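Local atomic coordinates of crystal protein (Bacillus thuringiensis serovar dakota, PDB entry 2ZTB), a protein that recognizes cancer cells as a proteolytically activated parasporin-2 toxin and probably kills them by forming pores in their membranes. Residues F27-L40 against G193-P205. Residues are numbered along the deposited sequence; the frame is centred on the assembly and turned at random.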
loop_
_atom_site.group_PDB
_atom_site.type_symbol
_atom_site.label_atom_id
_atom_site.label_comp_id
_atom_site.label_asym_id
_atom_site.label_seq_id
_atom_site.Cartn_x
_atom_site.Cartn_y
_atom_site.Cartn_z
ATOM N N PHE A 27 21.468 -17.550 -22.755
ATOM C CA PHE A 27 21.764 -18.979 -22.805
ATOM C C PHE A 27 22.553 -19.303 -24.066
ATOM O O PHE A 27 23.529 -20.035 -24.031
ATOM C CB PHE A 27 20.461 -19.796 -22.780
ATOM C CG PHE A 27 19.971 -20.158 -21.386
ATOM C CD1 PHE A 27 18.758 -19.660 -20.909
ATOM C CD2 PHE A 27 20.712 -21.020 -20.570
ATOM C CE1 PHE A 27 18.290 -20.000 -19.638
ATOM C CE2 PHE A 27 20.260 -21.384 -19.280
ATOM C CZ PHE A 27 19.045 -20.876 -18.810
ATOM N N SER A 28 22.136 -18.722 -25.184
ATOM C CA SER A 28 22.867 -18.840 -26.437
ATOM C C SER A 28 24.316 -18.381 -26.340
ATOM O O SER A 28 25.213 -19.047 -26.856
ATOM C CB SER A 28 22.162 -18.064 -27.531
ATOM O OG SER A 28 22.790 -18.346 -28.765
ATOM N N SER A 29 24.544 -17.237 -25.691
ATOM C CA SER A 29 25.900 -16.740 -25.488
ATOM C C SER A 29 26.694 -17.659 -24.565
ATOM O O SER A 29 27.881 -17.882 -24.789
ATOM C CB SER A 29 25.862 -15.363 -24.851
ATOM O OG SER A 29 25.523 -14.385 -25.782
ATOM N N ILE A 30 26.047 -18.159 -23.504
ATOM C CA ILE A 30 26.745 -18.957 -22.504
ATOM C C ILE A 30 27.220 -20.300 -23.082
ATOM O O ILE A 30 28.337 -20.745 -22.803
ATOM C CB ILE A 30 25.899 -19.160 -21.213
ATOM C CG1 ILE A 30 25.605 -17.807 -20.536
ATOM C CG2 ILE A 30 26.624 -20.097 -20.239
ATOM C CD1 ILE A 30 24.502 -17.835 -19.439
ATOM N N TYR A 31 26.374 -20.931 -23.890
ATOM C CA TYR A 31 26.603 -22.311 -24.308
ATOM C C TYR A 31 27.064 -22.399 -25.751
ATOM O O TYR A 31 27.594 -23.433 -26.166
ATOM C CB TYR A 31 25.372 -23.199 -24.000
ATOM C CG TYR A 31 25.202 -23.376 -22.499
ATOM C CD1 TYR A 31 24.321 -22.570 -21.782
ATOM C CD2 TYR A 31 26.002 -24.273 -21.787
ATOM C CE1 TYR A 31 24.195 -22.680 -20.412
ATOM C CE2 TYR A 31 25.891 -24.390 -20.400
ATOM C CZ TYR A 31 24.982 -23.586 -19.724
ATOM O OH TYR A 31 24.858 -23.686 -18.366
ATOM N N GLY A 32 26.902 -21.301 -26.493
ATOM C CA GLY A 32 27.412 -21.202 -27.868
ATOM C C GLY A 32 26.439 -21.727 -28.916
ATOM O O GLY A 32 26.773 -21.803 -30.090
ATOM N N THR A 33 25.234 -22.100 -28.483
ATOM C CA THR A 33 24.189 -22.593 -29.372
ATOM C C THR A 33 22.886 -22.045 -28.822
ATOM O O THR A 33 22.684 -22.014 -27.607
ATOM C CB THR A 33 24.151 -24.162 -29.412
ATOM O OG1 THR A 33 25.392 -24.656 -29.936
ATOM C CG2 THR A 33 23.004 -24.700 -30.276
ATOM N N ASN A 34 22.024 -21.576 -29.710
ATOM C CA ASN A 34 20.728 -21.053 -29.314
ATOM C C ASN A 34 19.886 -22.231 -28.792
ATOM O O ASN A 34 19.770 -23.238 -29.478
ATOM C CB ASN A 34 20.085 -20.362 -30.526
ATOM C CG ASN A 34 18.878 -19.491 -30.158
ATOM O OD1 ASN A 34 18.778 -18.944 -29.046
ATOM N ND2 ASN A 34 17.962 -19.346 -31.112
ATOM N N PRO A 35 19.361 -22.149 -27.550
ATOM C CA PRO A 35 18.545 -23.277 -27.122
ATOM C C PRO A 35 17.219 -23.340 -27.892
ATOM O O PRO A 35 16.715 -22.303 -28.384
ATOM C CB PRO A 35 18.274 -22.970 -25.641
ATOM C CG PRO A 35 18.412 -21.505 -25.516
ATOM C CD PRO A 35 19.465 -21.115 -26.501
ATOM N N ASP A 36 16.657 -24.546 -27.972
ATOM C CA ASP A 36 15.353 -24.751 -28.564
ATOM C C ASP A 36 14.286 -24.087 -27.706
ATOM O O ASP A 36 13.349 -23.481 -28.220
ATOM C CB ASP A 36 15.061 -26.243 -28.664
ATOM C CG ASP A 36 15.669 -26.889 -29.882
ATOM O OD1 ASP A 36 16.165 -26.188 -30.789
ATOM O OD2 ASP A 36 15.644 -28.131 -29.929
ATOM N N GLY A 37 14.428 -24.210 -26.392
ATOM C CA GLY A 37 13.457 -23.649 -25.472
ATOM C C GLY A 37 14.055 -23.350 -24.117
ATOM O O GLY A 37 15.185 -23.751 -23.831
ATOM N N ILE A 38 13.275 -22.663 -23.284
ATOM C CA ILE A 38 13.701 -22.249 -21.943
ATOM C C ILE A 38 12.589 -22.598 -20.955
ATOM O O ILE A 38 11.496 -22.949 -21.367
ATOM C CB ILE A 38 14.083 -20.731 -21.868
ATOM C CG1 ILE A 38 12.866 -19.822 -22.139
ATOM C CG2 ILE A 38 15.324 -20.427 -22.799
ATOM C CD1 ILE A 38 13.075 -18.323 -21.850
ATOM N N ALA A 39 12.878 -22.514 -19.660
ATOM C CA ALA A 39 11.970 -22.968 -18.632
ATOM C C ALA A 39 12.171 -22.202 -17.335
ATOM O O ALA A 39 13.279 -21.791 -17.010
ATOM C CB ALA A 39 12.143 -24.464 -18.396
ATOM N N LEU A 40 11.068 -22.008 -16.610
ATOM C CA LEU A 40 11.047 -21.306 -15.336
ATOM C C LEU A 40 9.996 -21.987 -14.515
ATOM O O LEU A 40 8.832 -22.051 -14.920
ATOM C CB LEU A 40 10.675 -19.831 -15.541
ATOM C CG LEU A 40 10.540 -18.859 -14.365
ATOM C CD1 LEU A 40 11.856 -18.712 -13.595
ATOM C CD2 LEU A 40 10.069 -17.515 -14.873
ATOM N N GLY A 193 17.432 -18.079 -7.612
ATOM C CA GLY A 193 17.068 -19.362 -8.215
ATOM C C GLY A 193 17.507 -19.479 -9.663
ATOM O O GLY A 193 18.437 -18.801 -10.084
ATOM N N TYR A 194 16.819 -20.317 -10.437
ATOM C CA TYR A 194 17.352 -20.772 -11.726
ATOM C C TYR A 194 16.371 -20.702 -12.883
ATOM O O TYR A 194 15.149 -20.728 -12.682
ATOM C CB TYR A 194 17.895 -22.212 -11.606
ATOM C CG TYR A 194 18.911 -22.391 -10.497
ATOM C CD1 TYR A 194 18.495 -22.582 -9.173
ATOM C CD2 TYR A 194 20.283 -22.374 -10.763
ATOM C CE1 TYR A 194 19.404 -22.725 -8.141
ATOM C CE2 TYR A 194 21.219 -22.537 -9.729
ATOM C CZ TYR A 194 20.760 -22.701 -8.420
ATOM O OH TYR A 194 21.647 -22.864 -7.380
ATOM N N PHE A 195 16.938 -20.595 -14.089
ATOM C CA PHE A 195 16.243 -20.855 -15.345
ATOM C C PHE A 195 16.834 -22.106 -16.006
ATOM O O PHE A 195 18.000 -22.465 -15.767
ATOM C CB PHE A 195 16.412 -19.689 -16.299
ATOM C CG PHE A 195 15.538 -18.498 -15.995
ATOM C CD1 PHE A 195 15.842 -17.642 -14.950
ATOM C CD2 PHE A 195 14.452 -18.203 -16.804
ATOM C CE1 PHE A 195 15.047 -16.535 -14.681
ATOM C CE2 PHE A 195 13.661 -17.095 -16.553
ATOM C CZ PHE A 195 13.961 -16.253 -15.493
ATOM N N GLY A 196 16.030 -22.751 -16.854
ATOM C CA GLY A 196 16.440 -23.959 -17.576
ATOM C C GLY A 196 16.444 -23.687 -19.068
ATOM O O GLY A 196 15.776 -22.775 -19.534
ATOM N N ALA A 197 17.224 -24.454 -19.817
ATOM C CA ALA A 197 17.209 -24.383 -21.275
ATOM C C ALA A 197 17.467 -25.754 -21.857
ATOM O O ALA A 197 18.279 -26.522 -21.324
ATOM C CB ALA A 197 18.246 -23.376 -21.797
ATOM N N ASN A 198 16.767 -26.070 -22.942
ATOM C CA ASN A 198 17.048 -27.307 -23.688
ATOM C C ASN A 198 17.604 -27.014 -25.065
ATOM O O ASN A 198 17.074 -26.175 -25.797
ATOM C CB ASN A 198 15.826 -28.233 -23.767
ATOM C CG ASN A 198 14.635 -27.595 -24.472
ATOM O OD1 ASN A 198 13.902 -26.798 -23.883
ATOM N ND2 ASN A 198 14.433 -27.955 -25.738
ATOM N N PHE A 199 18.676 -27.718 -25.415
ATOM C CA PHE A 199 19.425 -27.436 -26.617
ATOM C C PHE A 199 19.178 -28.493 -27.700
ATOM O O PHE A 199 18.784 -29.631 -27.375
ATOM C CB PHE A 199 20.913 -27.285 -26.257
ATOM C CG PHE A 199 21.187 -26.091 -25.383
ATOM C CD1 PHE A 199 20.964 -26.154 -23.991
ATOM C CD2 PHE A 199 21.625 -24.896 -25.941
ATOM C CE1 PHE A 199 21.175 -25.035 -23.169
ATOM C CE2 PHE A 199 21.849 -23.770 -25.129
ATOM C CZ PHE A 199 21.610 -23.842 -23.737
ATOM N N PRO A 200 19.366 -28.108 -28.991
ATOM C CA PRO A 200 19.251 -29.029 -30.131
ATOM C C PRO A 200 20.360 -30.090 -30.177
ATOM O O PRO A 200 20.134 -31.181 -30.699
ATOM C CB PRO A 200 19.357 -28.094 -31.351
ATOM C CG PRO A 200 20.118 -26.918 -30.857
ATOM C CD PRO A 200 19.672 -26.731 -29.435
ATOM N N LYS A 201 21.541 -29.764 -29.651
ATOM C CA LYS A 201 22.637 -30.723 -29.511
ATOM C C LYS A 201 23.241 -30.689 -28.094
ATOM O O LYS A 201 22.851 -29.871 -27.266
ATOM C CB LYS A 201 23.706 -30.458 -30.571
ATOM C CG LYS A 201 24.288 -29.070 -30.519
ATOM C CD LYS A 201 25.141 -28.842 -31.713
ATOM C CE LYS A 201 25.970 -27.618 -31.556
ATOM N NZ LYS A 201 26.766 -27.356 -32.808
ATOM N N ARG A 202 24.183 -31.584 -27.813
ATOM C CA ARG A 202 24.889 -31.560 -26.530
ATOM C C ARG A 202 25.829 -30.353 -26.509
ATOM O O ARG A 202 26.588 -30.153 -27.440
ATOM C CB ARG A 202 25.663 -32.862 -26.293
ATOM C CG ARG A 202 24.791 -34.067 -25.936
ATOM C CD ARG A 202 25.671 -35.267 -25.536
ATOM N NE ARG A 202 24.927 -36.517 -25.313
ATOM C CZ ARG A 202 24.259 -36.867 -24.203
ATOM N NH1 ARG A 202 24.177 -36.064 -23.142
ATOM N NH2 ARG A 202 23.650 -38.055 -24.160
ATOM N N VAL A 203 25.734 -29.541 -25.458
ATOM C CA VAL A 203 26.581 -28.357 -25.275
ATOM C C VAL A 203 27.159 -28.344 -23.849
ATOM O O VAL A 203 26.743 -29.136 -22.994
ATOM C CB VAL A 203 25.785 -27.005 -25.495
ATOM C CG1 VAL A 203 25.309 -26.831 -26.948
ATOM C CG2 VAL A 203 24.619 -26.880 -24.507
ATOM N N GLY A 204 28.094 -27.431 -23.591
ATOM C CA GLY A 204 28.587 -27.203 -22.237
ATOM C C GLY A 204 29.564 -28.263 -21.770
ATOM O O GLY A 204 29.844 -29.226 -22.496
ATOM N N PRO A 205 30.115 -28.085 -20.559
ATOM C CA PRO A 205 31.067 -29.042 -20.008
ATOM C C PRO A 205 30.446 -30.430 -19.798
ATOM O O PRO A 205 29.475 -30.577 -19.058
ATOM C CB PRO A 205 31.472 -28.412 -18.671
ATOM C CG PRO A 205 31.006 -26.995 -18.718
ATOM C CD PRO A 205 29.872 -26.936 -19.665
HETATM O O HOH W 1 29.096 -25.345 -24.936
HETATM O O HOH W 2 25.869 -24.485 -32.764
#
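Gly37, Ile38 and Ala39 pair with Asn198, Ala197 and Gly196 as an antiparallel strand pair, which Asp36 and Gly37 open with a classic beta bulge facing Asn198. The contact lies at one end of the elongated molecule, where helix 20-31 packs on the sheet. Ala39 and Gly196 satisfy each other: Gly196 N reaches Ala39 O at 2.9 Å with an angle of 171° at the hydrogen, and Ala39 N returns a bond of the same length to Gly196 O. Beyond them, Asn198 N donates to Gly37 O at 2.9 Å. At the bulge Asn198 O takes two weak bonds, from Asp36 N (bent to 130°) and Gly37 N (3.3 Å). The Asn198 amide is committed outside the pair: ND2 donates to Asn47 O and OD1 weakly accepts from Val49 N. Ala197 CB sits over the centre of the Phe27 ring, 9° off its normal, a CH-pi contact between helix 20-31 and the strand. The Phe199 ring is held between Pro35 CB on one face and Val203 CG2 on the opposite face, with Thr33 O in plane at its edge; the Tyr31 side chain crosses that of Phe199 at about a right angle, and its OH is hydrogen-bonded to Asn213 ND2. Two waters bridge the segments. One joins Thr33 OG1, in the loop after the helix, to Lys201 NZ; the other, at the helix end, donates to Tyr31 O and accepts from Gly204 N, each at 2.7 Å.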